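Local structure of NTF2-like nuclease/anti-CRISPR (Clostridia bacterium, 7JTA) at residues V8-D13 and E24-D29; A18-I23 and V39-E44; Y34-V39 and I54-I59. The protein is an anti-CRISPR protein and putative nuclease that relieves torsion in target plasmid DNA and impairs the activity of SpyCas9. All coordinates share one frame; numbering follows the deposited sequence.

Contact 1: residues V8-D13 and E24-D29; sequences VEETRD and EAILVD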
# COMPACT_ATOMS: atom_id res chain seq x y z
N VAL A 8 0.83 -8.68 16.92
CA VAL A 8 1.39 -9.15 15.66
C VAL A 8 1.12 -10.64 15.53
O VAL A 8 1.54 -11.43 16.39
CB VAL A 8 2.90 -8.85 15.57
CG1 VAL A 8 3.47 -9.39 14.27
CG2 VAL A 8 3.14 -7.35 15.67
N GLU A 9 0.42 -11.03 14.47
CA GLU A 9 -0.04 -12.40 14.29
C GLU A 9 0.79 -13.18 13.28
O GLU A 9 0.85 -14.41 13.37
CB GLU A 9 -1.51 -12.39 13.84
CG GLU A 9 -2.03 -13.70 13.29
CD GLU A 9 -3.37 -13.52 12.58
OE1 GLU A 9 -4.31 -12.99 13.20
OE2 GLU A 9 -3.48 -13.92 11.40
N GLU A 10 1.44 -12.50 12.34
CA GLU A 10 2.19 -13.17 11.29
C GLU A 10 3.18 -12.18 10.70
O GLU A 10 2.88 -10.99 10.58
CB GLU A 10 1.26 -13.72 10.21
CG GLU A 10 1.94 -14.63 9.20
CD GLU A 10 2.17 -13.95 7.86
OE1 GLU A 10 2.40 -12.72 7.85
OE2 GLU A 10 2.13 -14.64 6.82
N THR A 11 4.36 -12.68 10.34
CA THR A 11 5.37 -11.90 9.63
C THR A 11 5.83 -12.71 8.43
O THR A 11 5.77 -13.94 8.43
CB THR A 11 6.56 -11.56 10.54
OG1 THR A 11 6.17 -10.58 11.51
CG2 THR A 11 7.73 -11.02 9.73
N ARG A 12 6.29 -12.01 7.39
CA ARG A 12 6.67 -12.71 6.18
C ARG A 12 7.67 -11.88 5.39
O ARG A 12 7.53 -10.66 5.27
CB ARG A 12 5.45 -13.04 5.31
CG ARG A 12 5.73 -14.14 4.31
CD ARG A 12 4.48 -14.91 4.00
NE ARG A 12 3.45 -14.02 3.48
CZ ARG A 12 3.33 -13.71 2.19
NH1 ARG A 12 4.17 -14.23 1.31
NH2 ARG A 12 2.37 -12.89 1.79
N ASP A 13 8.68 -12.56 4.85
CA ASP A 13 9.71 -11.95 4.02
C ASP A 13 9.25 -11.96 2.57
O ASP A 13 9.17 -13.02 1.95
CB ASP A 13 11.01 -12.72 4.20
CG ASP A 13 12.20 -12.03 3.61
OD1 ASP A 13 13.26 -12.08 4.26
OD2 ASP A 13 12.07 -11.42 2.53
N GLU A 24 6.24 -8.10 5.57
CA GLU A 24 4.80 -8.06 5.76
C GLU A 24 4.46 -8.53 7.16
O GLU A 24 5.05 -9.50 7.65
CB GLU A 24 4.06 -8.94 4.76
CG GLU A 24 2.72 -9.41 5.32
CD GLU A 24 2.08 -10.50 4.49
OE1 GLU A 24 2.01 -11.64 4.98
OE2 GLU A 24 1.68 -10.21 3.34
N ALA A 25 3.53 -7.84 7.81
CA ALA A 25 3.01 -8.27 9.09
C ALA A 25 1.49 -8.23 9.04
O ALA A 25 0.90 -7.36 8.40
CB ALA A 25 3.53 -7.39 10.24
N ILE A 26 0.86 -9.19 9.72
CA ILE A 26 -0.58 -9.17 9.93
C ILE A 26 -0.81 -8.72 11.36
O ILE A 26 -0.40 -9.40 12.31
CB ILE A 26 -1.21 -10.54 9.68
CG1 ILE A 26 -0.94 -11.01 8.25
CG2 ILE A 26 -2.71 -10.48 9.93
CD1 ILE A 26 -1.32 -10.00 7.20
N LEU A 27 -1.45 -7.56 11.53
CA LEU A 27 -1.73 -6.99 12.84
C LEU A 27 -3.20 -7.18 13.18
O LEU A 27 -4.07 -7.12 12.31
CB LEU A 27 -1.38 -5.51 12.87
CG LEU A 27 0.01 -5.15 12.34
CD1 LEU A 27 0.30 -3.67 12.53
CD2 LEU A 27 1.08 -6.00 13.00
N VAL A 28 -3.47 -7.43 14.46
CA VAL A 28 -4.83 -7.49 14.98
C VAL A 28 -4.94 -6.53 16.15
O VAL A 28 -4.22 -6.68 17.15
CB VAL A 28 -5.23 -8.91 15.41
CG1 VAL A 28 -6.59 -8.89 16.08
CG2 VAL A 28 -5.26 -9.84 14.20
N ASP A 29 -5.81 -5.54 16.02
CA ASP A 29 -6.05 -4.56 17.08
C ASP A 29 -7.55 -4.35 17.22
O ASP A 29 -8.23 -4.12 16.22
CB ASP A 29 -5.35 -3.23 16.79
CG ASP A 29 -5.35 -2.30 17.99
OD1 ASP A 29 -4.64 -1.28 17.95
OD2 ASP A 29 -6.04 -2.61 18.98
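Val8 faces Leu27, Thr11 faces Ala25 and Arg12 faces Glu24 in an antiparallel pair of strands whose axes approach to 4.6 Å at 171°. The spacing is uneven: between the pairs Val8–Leu27 and Thr11–Ala25, residues 8-13 use two residues, Glu9 and Glu10, where 24-29 use only Ile26. Ile26 O accepts from Glu9 N at 2.8 Å, while Ile26 N donates to Glu10 O, also at 2.8 Å. The side chains of Glu10, Arg12, Glu24 and Ile26 lie on one face. Glu24 reaches across with CG anti to its backbone N (chi1 153°) and an extended chain, and its OE1 meets Arg12 NE at 3.2 Å. This donor comes from above the carboxylate plane, and with guanidinium and carboxylate turned 71° apart the pair is no flat two-pronged bridge; the second link, from Arg12 NH2 to Glu24 OE2, is weak. The long, many-donor arginine suits this spot because it can serve several acceptors: its NE lies at a long 3.6 Å from Glu10 OE2, and its NH1 binds Ile59 O of the second subunit. Glu10 and Glu24 bring their carboxylates together nearly coplanar, a repulsion that Arg12 and Arg35, which bridges Glu24 OE2, probably offset. Glu9 lays OE1 beside Val28 CG2 at 3.4 Å while pairing with Arg33. On the face opposite Glu10 and Arg12, Val8 CG2 packs against Leu27 CD2 at 3.6 Å, the two branched side chains lying side by side and pointing the same way. This is the first beta hairpin of a four-stranded antiparallel sheet, with a salt-bridge network of Glu10, Arg12 and Glu24 across one face of the neighbouring strands 7-16, at the edge of the chain's sheet, and 20-29.

Contact 2: residues A18-I23 and V39-E44; sequences ADCVVI and VGIKDE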
# COMPACT_ATOMS: atom_id res chain seq x y z
N ALA A 18 21.02 -8.00 0.13
CA ALA A 18 22.10 -7.88 1.09
C ALA A 18 21.76 -6.86 2.17
O ALA A 18 21.95 -7.11 3.36
CB ALA A 18 23.40 -7.50 0.38
N ASP A 19 21.20 -5.71 1.76
CA ASP A 19 21.04 -4.58 2.66
C ASP A 19 19.62 -4.34 3.14
O ASP A 19 19.44 -3.84 4.25
CB ASP A 19 21.56 -3.30 1.98
CG ASP A 19 23.06 -3.34 1.75
OD1 ASP A 19 23.78 -3.88 2.62
OD2 ASP A 19 23.52 -2.83 0.71
N CYS A 20 18.59 -4.66 2.35
CA CYS A 20 17.22 -4.36 2.74
C CYS A 20 16.30 -5.56 2.50
O CYS A 20 16.57 -6.42 1.66
CB CYS A 20 16.71 -3.11 2.01
SG CYS A 20 17.47 -1.61 2.69
N VAL A 21 15.21 -5.59 3.26
CA VAL A 21 14.18 -6.62 3.15
C VAL A 21 12.80 -5.98 3.25
O VAL A 21 12.57 -5.11 4.10
CB VAL A 21 14.36 -7.71 4.23
CG1 VAL A 21 14.52 -7.07 5.59
CG2 VAL A 21 13.19 -8.67 4.22
N VAL A 22 11.88 -6.40 2.39
CA VAL A 22 10.49 -5.97 2.45
C VAL A 22 9.72 -6.93 3.35
O VAL A 22 9.60 -8.12 3.03
CB VAL A 22 9.86 -5.89 1.06
CG1 VAL A 22 8.38 -5.61 1.17
CG2 VAL A 22 10.54 -4.81 0.24
N ILE A 23 9.18 -6.42 4.45
CA ILE A 23 8.49 -7.23 5.45
C ILE A 23 6.99 -7.02 5.35
O ILE A 23 6.51 -5.92 5.07
CB ILE A 23 8.97 -6.88 6.88
CG1 ILE A 23 10.49 -7.05 7.00
CG2 ILE A 23 8.25 -7.75 7.89
CD1 ILE A 23 11.03 -6.59 8.33
N VAL A 39 9.82 -1.80 5.31
CA VAL A 39 11.18 -2.01 4.83
C VAL A 39 12.09 -2.11 6.05
O VAL A 39 12.11 -1.20 6.89
CB VAL A 39 11.65 -0.89 3.90
CG1 VAL A 39 13.11 -1.06 3.59
CG2 VAL A 39 10.84 -0.90 2.63
N GLY A 40 12.82 -3.21 6.16
CA GLY A 40 13.80 -3.39 7.21
C GLY A 40 15.19 -3.06 6.68
O GLY A 40 15.52 -3.36 5.53
N ILE A 41 15.98 -2.40 7.53
CA ILE A 41 17.34 -2.00 7.18
C ILE A 41 18.31 -2.95 7.87
O ILE A 41 18.25 -3.13 9.09
CB ILE A 41 17.62 -0.54 7.61
CG1 ILE A 41 16.43 0.36 7.24
CG2 ILE A 41 18.89 -0.04 6.96
CD1 ILE A 41 16.21 0.50 5.75
N LYS A 42 19.19 -3.56 7.09
CA LYS A 42 20.13 -4.55 7.59
C LYS A 42 21.53 -3.96 7.67
O LYS A 42 21.93 -3.14 6.84
CB LYS A 42 20.13 -5.80 6.70
CG LYS A 42 18.83 -6.60 6.81
CD LYS A 42 18.60 -7.48 5.59
CE LYS A 42 19.62 -8.60 5.50
NZ LYS A 42 19.50 -9.32 4.20
N ASP A 43 22.28 -4.38 8.69
CA ASP A 43 23.65 -3.94 8.87
C ASP A 43 24.60 -4.92 8.17
O ASP A 43 24.17 -5.77 7.39
CB ASP A 43 23.97 -3.78 10.36
CG ASP A 43 23.89 -5.09 11.13
OD1 ASP A 43 24.10 -5.07 12.36
OD2 ASP A 43 23.66 -6.15 10.50
N GLU A 44 25.90 -4.81 8.45
CA GLU A 44 26.86 -5.70 7.80
C GLU A 44 26.66 -7.15 8.23
O GLU A 44 26.97 -8.07 7.45
CB GLU A 44 28.28 -5.25 8.11
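Lys42 runs alongside the residues that lead into strand 20-29, its flexible chain touching backbone oxygens for much of its length. CB sits 3.2 Å from Asp19 O, the same oxygen that accepts Lys42 N at 2.9 Å. CG stays near that carbonyl. CD is equally far, 4.0 Å, from Asp19 O and Ala18 O, with Val21 CG1 beside it at 4.1 Å. The chain then bends (chi3 68°), placing CE 3.5 Å from Ala18 O. NZ makes a weak bond to Ala18 O, but its stronger partners are Thr17 O and the carboxylate of Glu16, so a long cationic side chain suits the turn joining strands 7-16 and 20-29.

Further in, Val21 and Gly40 form a hydrogen-bonded antiparallel pair, Gly40 N giving a nearly straight bond to Val21 O at 2.8 Å. With no side chain on Gly40, Val21 CG1 and Ile23 CD1 can approach its CA from the same face of the sheet, Val21 CG1 at 4.1 Å. On the other face Cys20 SG lies 3.9 Å from Ile41 CD1, and that sulfur is joined in a disulfide to Cys20 of the third subunit. Val39 there packs on Val39 of the same neighbour. The strand pair is thus apolar on both faces, with Cys20, Val39 and Ile41 packing at a subunit interface that the disulfide links covalently, whereas at the polar hairpin end Lys42 is held by charge and carbonyl contacts.

Contact 3: residues Y34-V39 and I54-I59; sequences YRQLSV and ISTVLI. With NO3 (nitrate ion), chain E.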
# COMPACT_ATOMS: atom_id res chain seq x y z
N TYR A 34 -5.18 -6.19 10.07
CA TYR A 34 -4.49 -5.26 9.19
C TYR A 34 -3.27 -5.92 8.55
O TYR A 34 -2.63 -6.79 9.16
CB TYR A 34 -4.05 -4.00 9.95
CG TYR A 34 -5.20 -3.17 10.47
CD1 TYR A 34 -5.69 -3.36 11.76
CD2 TYR A 34 -5.79 -2.20 9.67
CE1 TYR A 34 -6.74 -2.60 12.24
CE2 TYR A 34 -6.84 -1.44 10.14
CZ TYR A 34 -7.31 -1.64 11.42
OH TYR A 34 -8.36 -0.88 11.89
N ARG A 35 -2.95 -5.49 7.34
CA ARG A 35 -1.75 -5.92 6.63
C ARG A 35 -0.80 -4.73 6.53
O ARG A 35 -1.12 -3.73 5.88
CB ARG A 35 -2.08 -6.46 5.24
CG ARG A 35 -0.84 -6.89 4.47
CD ARG A 35 -1.21 -7.52 3.14
NE ARG A 35 -0.12 -8.32 2.59
CZ ARG A 35 0.56 -7.99 1.49
NH1 ARG A 35 0.25 -6.89 0.82
NH2 ARG A 35 1.54 -8.78 1.06
N GLN A 36 0.36 -4.85 7.17
CA GLN A 36 1.39 -3.82 7.17
C GLN A 36 2.58 -4.25 6.32
O GLN A 36 3.11 -5.35 6.49
CB GLN A 36 1.86 -3.51 8.59
CG GLN A 36 2.95 -2.45 8.65
CD GLN A 36 3.25 -2.03 10.07
OE1 GLN A 36 4.19 -2.53 10.69
NE2 GLN A 36 2.46 -1.11 10.60
N LEU A 37 2.99 -3.38 5.40
CA LEU A 37 4.19 -3.57 4.60
C LEU A 37 5.27 -2.62 5.10
O LEU A 37 5.03 -1.41 5.21
CB LEU A 37 3.90 -3.32 3.12
CG LEU A 37 2.92 -4.29 2.48
CD1 LEU A 37 2.56 -3.83 1.08
CD2 LEU A 37 3.50 -5.69 2.46
N SER A 38 6.45 -3.16 5.40
CA SER A 38 7.56 -2.37 5.91
C SER A 38 8.84 -2.69 5.15
O SER A 38 8.95 -3.69 4.45
CB SER A 38 7.78 -2.63 7.40
OG SER A 38 6.54 -2.66 8.10
N VAL A 39 9.82 -1.80 5.31
CA VAL A 39 11.18 -2.01 4.83
C VAL A 39 12.09 -2.11 6.05
O VAL A 39 12.11 -1.20 6.89
CB VAL A 39 11.65 -0.89 3.90
CG1 VAL A 39 13.11 -1.06 3.59
CG2 VAL A 39 10.84 -0.90 2.63
N ILE A 54 5.72 1.28 5.74
CA ILE A 54 5.36 1.91 4.48
C ILE A 54 3.86 2.08 4.35
O ILE A 54 3.39 3.13 3.91
CB ILE A 54 5.93 1.11 3.29
CG1 ILE A 54 7.46 1.11 3.32
CG2 ILE A 54 5.41 1.69 1.98
CD1 ILE A 54 8.07 0.45 2.11
N SER A 55 3.08 1.06 4.73
CA SER A 55 1.64 1.14 4.57
C SER A 55 0.98 0.08 5.44
O SER A 55 1.51 -1.01 5.64
CB SER A 55 1.23 0.95 3.11
OG SER A 55 1.23 -0.42 2.76
N THR A 56 -0.18 0.45 5.99
CA THR A 56 -1.05 -0.47 6.71
C THR A 56 -2.45 -0.33 6.15
O THR A 56 -2.89 0.78 5.84
CB THR A 56 -1.05 -0.18 8.21
OG1 THR A 56 0.30 -0.14 8.69
CG2 THR A 56 -1.81 -1.28 8.95
N VAL A 57 -3.14 -1.45 5.99
CA VAL A 57 -4.48 -1.46 5.40
C VAL A 57 -5.34 -2.47 6.13
O VAL A 57 -4.86 -3.53 6.56
CB VAL A 57 -4.43 -1.78 3.89
CG1 VAL A 57 -5.82 -1.71 3.30
CG2 VAL A 57 -3.49 -0.83 3.18
N LEU A 58 -6.62 -2.14 6.28
CA LEU A 58 -7.58 -3.07 6.86
C LEU A 58 -7.85 -4.22 5.89
O LEU A 58 -8.03 -4.01 4.69
CB LEU A 58 -8.88 -2.34 7.19
CG LEU A 58 -9.97 -3.13 7.92
CD1 LEU A 58 -9.57 -3.41 9.35
CD2 LEU A 58 -11.27 -2.37 7.88
N ILE A 59 -7.86 -5.44 6.42
CA ILE A 59 -8.20 -6.61 5.62
C ILE A 59 -9.31 -7.39 6.31
O ILE A 59 -9.87 -8.32 5.74
CB ILE A 59 -6.97 -7.51 5.38
CG1 ILE A 59 -6.38 -7.97 6.71
CG2 ILE A 59 -5.94 -6.78 4.53
CD1 ILE A 59 -5.14 -8.81 6.57
OXT ILE A 59 -9.67 -7.11 7.46
N NO3 E . 6.46 -4.84 12.20
O1 NO3 E . 6.61 -4.26 11.08
O2 NO3 E . 7.33 -5.65 12.62
O3 NO3 E . 5.44 -4.59 12.89
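Tyr34 presents one face of its ring to Leu58, whose CD1 stands 3.8 Å from the ring centroid in a CH-pi contact, offset toward the CE2 and CZ side. CG of Tyr34 is anti to its carbonyl carbon (chi1 -65°), which sends the ring out toward Leu58. Thr56 CG2 meets Tyr34 CB at 3.7 Å. A broad aromatic suits this place because it gives the leucine a flat surface while its OH reaches Pro53 O of the fourth subunit. Beside it, on the same face, Gln36 extends with CG anti to its backbone N, and its NE2 donates to Thr56 OG1 at 3.0 Å. The bond is straight (170°) and the acceptor lies in the amide plane, so it fixes the turn of the amide. Farther along, Ser38 OG weakly bonds O1 of a nitrate ion at 3.4 Å, an ion probably from the crystallisation liquor.

Across the sheet, Arg35 rests CB against Ile59 CG2 at 3.9 Å. Leu37 CD2 lies over one face of its guanidinium, toward the rim, and NH2 of that group pairs with Glu24 and with Leu58 O of the second subunit. Arg35 and Val57 form a hydrogen-bonded antiparallel pair; at Leu37 the pattern changes, since its O takes two donors, Ile54 N at 2.8 Å and Ser55 N at 3.2 Å. Along its other edge, strand 48-58 pairs through Ser55, Thr56 and Val57 with an antiparallel strand of the fourth subunit, carrying the sheet across the interface. Ile54 and Ser55 both face Leu37, which makes a classic beta bulge, set in the C-terminal hairpin of an antiparallel sheet.

How the contacts relate
All three contacts join neighbouring strands of one sheet, taken in chain order: contact 1 pairs the first and second strands, contact 2 the second and third, contact 3 the third and fourth. Contact 1 is a surface contact, rich in charge, whereas contacts 2 and 3 are partly buried and mix apolar groups that meet other subunits with a few polar links; both touch the third subunit. Contacts 1 and 2 lie on opposite sides of the chain's centre although both use strand 20-29, and contacts 2 and 3 share Val39 of strand 32-42. Contacts 1 and 3, their centres about 9 Å apart, are joined by the Glu24–Arg35 salt bridge.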